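Local atomic coordinates of Myo-inositol-1-phosphate synthase-related protein (PDB entry 3CIN), a protein that binds nicotinamide-adenine-dinucleotide in a Rossmann-type domain and belongs to the family of myo-inositol-1-phosphate synthase-related proteins. Residues Q21-S26 against N327-L332. Sequence-based numbering, arbitrary orientation.
Sequences QGYVAS and NDSPAL. With NAD (nicotinamide-adenine-dinucleotide), chain F.
Val24 and Leu332 make the apolar part of the contact between the first turns of helices 23-36 and 328-348. Val24 CG1, anti to its backbone N (chi1 172°), meets Leu332 CD2 at 3.8 Å, and the same CD2 lies against the nicotinamide ring, 3.6 Å from NAD C3N. Beside this pair, in the conformer modelled here, the Ser329 hydroxyl packs against Tyr23, its OG 3.3 Å from Tyr23 CB and oblique to the ring; its polar partner is Asp300, through a hydrogen bond to OD1.

Hydrogen bonding between the two segments goes by way of NAD. At the start of helix 23-36, Tyr23 N donates to NAD O1A (3.0 Å) and Val24 N to NAD O2N (2.8 Å), both nearly straight, which gives each phosphate one backbone amide. Across the contact, NAD N7N donates to Asp328 O at 2.7 Å.

Within 21-26, Ser26 N and OG grip Gly22 O from opposite faces of its carbonyl plane, bracing the turn. This glycine-rich strand-turn-helix, its amides on the diphosphate, is characteristic of a Rossmann-type dinucleotide site. Direct contact is small, van der Waals packing alone, and NAD bridges the segments, diphosphate on one helix start and carboxamide on the other.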
loop_
_atom_site.group_PDB
_atom_site.type_symbol
_atom_site.label_atom_id
_atom_site.label_comp_id
_atom_site.label_asym_id
_atom_site.label_seq_id
_atom_site.Cartn_x
_atom_site.Cartn_y
_atom_site.Cartn_z
ATOM N N GLN A 21 -8.276 -6.222 33.708
ATOM C CA GLN A 21 -7.061 -7.051 33.471
ATOM C C GLN A 21 -7.141 -7.853 32.165
ATOM O O GLN A 21 -7.297 -9.067 32.165
ATOM C CB GLN A 21 -6.755 -7.972 34.665
ATOM C CG GLN A 21 -5.346 -8.571 34.591
ATOM C CD GLN A 21 -4.263 -7.529 34.644
ATOM O OE1 GLN A 21 -4.296 -6.639 35.474
ATOM N NE2 GLN A 21 -3.307 -7.603 33.706
ATOM N N GLY A 22 -7.092 -7.119 31.043
ATOM C CA GLY A 22 -7.150 -7.736 29.724
ATOM C C GLY A 22 -5.817 -7.621 28.970
ATOM O O GLY A 22 -4.728 -7.694 29.559
ATOM N N TYR A 23 -5.898 -7.453 27.666
ATOM C CA TYR A 23 -4.705 -7.464 26.829
ATOM C C TYR A 23 -3.775 -6.315 27.124
ATOM O O TYR A 23 -2.578 -6.552 27.343
ATOM C CB TYR A 23 -5.086 -7.432 25.353
ATOM C CG TYR A 23 -4.358 -8.455 24.539
ATOM C CD1 TYR A 23 -2.973 -8.545 24.576
ATOM C CD2 TYR A 23 -5.052 -9.317 23.693
ATOM C CE1 TYR A 23 -2.285 -9.495 23.787
ATOM C CE2 TYR A 23 -4.400 -10.258 22.950
ATOM C CZ TYR A 23 -3.018 -10.338 22.970
ATOM O OH TYR A 23 -2.358 -11.290 22.194
ATOM N N VAL A 24 -4.289 -5.095 27.131
ATOM C CA VAL A 24 -3.411 -3.921 27.437
ATOM C C VAL A 24 -2.768 -4.044 28.788
ATOM O O VAL A 24 -1.528 -3.927 28.951
ATOM C CB VAL A 24 -4.147 -2.580 27.307
ATOM C CG1 VAL A 24 -3.318 -1.425 27.792
ATOM C CG2 VAL A 24 -4.541 -2.345 25.812
ATOM N N ALA A 25 -3.604 -4.289 29.784
ATOM C CA ALA A 25 -3.121 -4.423 31.128
ATOM C C ALA A 25 -2.077 -5.511 31.301
ATOM O O ALA A 25 -1.087 -5.361 32.060
ATOM C CB ALA A 25 -4.295 -4.653 32.091
ATOM N N SER A 26 -2.323 -6.665 30.684
ATOM C CA SER A 26 -1.459 -7.773 30.826
ATOM C C SER A 26 -0.135 -7.548 30.059
ATOM O O SER A 26 0.897 -8.005 30.480
ATOM C CB SER A 26 -2.172 -9.034 30.373
ATOM O OG SER A 26 -3.274 -9.321 31.213
ATOM N N ASN A 327 0.977 -3.733 16.444
ATOM C CA ASN A 327 0.578 -4.464 17.620
ATOM C C ASN A 327 -0.066 -3.540 18.608
ATOM O O ASN A 327 0.604 -2.686 19.228
ATOM C CB ASN A 327 1.805 -5.161 18.214
ATOM C CG ASN A 327 2.219 -6.351 17.452
ATOM O OD1 ASN A 327 1.691 -7.442 17.678
ATOM N ND2 ASN A 327 3.221 -6.204 16.584
ATOM N N ASP A 328 -1.371 -3.758 18.839
ATOM C CA ASP A 328 -2.170 -2.854 19.660
ATOM C C ASP A 328 -1.737 -2.696 21.101
ATOM O O ASP A 328 -1.499 -1.581 21.597
ATOM C CB ASP A 328 -3.611 -3.383 19.715
ATOM C CG ASP A 328 -4.458 -2.873 18.620
ATOM O OD1 ASP A 328 -4.288 -1.687 18.240
ATOM O OD2 ASP A 328 -5.311 -3.677 18.162
ATOM N N SER A 329 -1.751 -3.818 21.800
ATOM C CA SER A 329 -1.611 -3.773 23.242
ATOM C C SER A 329 -0.205 -3.370 23.627
ATOM O O SER A 329 -0.016 -2.612 24.568
ATOM C CB SER A 329 -2.002 -5.127 23.815
ATOM O OG SER A 329 -3.378 -5.326 23.509
ATOM N N PRO A 330 0.811 -3.846 22.878
ATOM C CA PRO A 330 2.172 -3.343 23.213
ATOM C C PRO A 330 2.328 -1.845 23.070
ATOM O O PRO A 330 2.990 -1.220 23.894
ATOM C CB PRO A 330 3.060 -4.143 22.273
ATOM C CG PRO A 330 2.261 -5.426 22.052
ATOM C CD PRO A 330 0.880 -4.922 21.891
ATOM N N ALA A 331 1.720 -1.249 22.052
ATOM C CA ALA A 331 1.863 0.194 21.875
ATOM C C ALA A 331 1.376 0.937 23.134
ATOM O O ALA A 331 2.056 1.829 23.691
ATOM C CB ALA A 331 1.106 0.679 20.646
ATOM N N LEU A 332 0.201 0.560 23.599
ATOM C CA LEU A 332 -0.380 1.267 24.722
ATOM C C LEU A 332 0.311 0.892 26.033
ATOM O O LEU A 332 0.508 1.740 26.930
ATOM C CB LEU A 332 -1.892 1.034 24.808
ATOM C CG LEU A 332 -2.612 1.798 25.919
ATOM C CD1 LEU A 332 -2.314 3.305 25.865
ATOM C CD2 LEU A 332 -4.138 1.628 25.773
HETATM P PA NAD F . -9.625 -6.336 26.641
HETATM O O1A NAD F . -8.571 -7.352 26.293
HETATM O O2A NAD F . -11.005 -6.842 26.352
HETATM O O5B NAD F . -9.513 -6.126 28.192
HETATM C C5B NAD F . -10.530 -5.429 28.908
HETATM C C4B NAD F . -10.578 -6.018 30.307
HETATM O O4B NAD F . -11.408 -5.203 31.119
HETATM C C3B NAD F . -11.133 -7.435 30.389
HETATM O O3B NAD F . -10.350 -8.244 31.251
HETATM C C2B NAD F . -12.528 -7.239 30.968
HETATM O O2B NAD F . -13.034 -8.406 31.556
HETATM C C1B NAD F . -12.274 -6.070 31.894
HETATM N N9A NAD F . -13.459 -5.295 32.270
HETATM C C8A NAD F . -14.501 -4.973 31.406
HETATM N N7A NAD F . -15.336 -4.126 32.100
HETATM C C5A NAD F . -14.818 -3.958 33.360
HETATM C C6A NAD F . -15.293 -3.293 34.493
HETATM N N6A NAD F . -16.441 -2.543 34.486
HETATM N N1A NAD F . -14.482 -3.294 35.611
HETATM C C2A NAD F . -13.292 -4.000 35.615
HETATM N N3A NAD F . -12.850 -4.729 34.532
HETATM C C4A NAD F . -13.632 -4.693 33.434
HETATM O O3 NAD F . -9.345 -4.963 25.922
HETATM P PN NAD F . -7.927 -4.313 25.685
HETATM O O1N NAD F . -7.534 -4.576 24.270
HETATM O O2N NAD F . -7.022 -4.584 26.840
HETATM O O5D NAD F . -8.305 -2.766 25.702
HETATM C C5D NAD F . -8.600 -2.122 26.920
HETATM C C4D NAD F . -9.178 -0.730 26.686
HETATM O O4D NAD F . -8.172 0.081 26.144
HETATM C C3D NAD F . -10.379 -0.654 25.756
HETATM O O3D NAD F . -11.306 0.354 26.234
HETATM C C2D NAD F . -9.742 -0.136 24.476
HETATM O O2D NAD F . -10.668 0.606 23.677
HETATM C C1D NAD F . -8.700 0.794 25.056
HETATM N N1N NAD F . -7.630 1.109 24.112
HETATM C C2N NAD F . -6.870 0.129 23.617
HETATM C C3N NAD F . -5.837 0.548 22.735
HETATM C C7N NAD F . -4.832 -0.446 22.374
HETATM O O7N NAD F . -5.051 -1.716 22.831
HETATM N N7N NAD F . -3.765 -0.088 21.641
HETATM C C4N NAD F . -5.640 1.871 22.392
HETATM C C5N NAD F . -6.446 2.845 22.907
HETATM C C6N NAD F . -7.444 2.431 23.800
#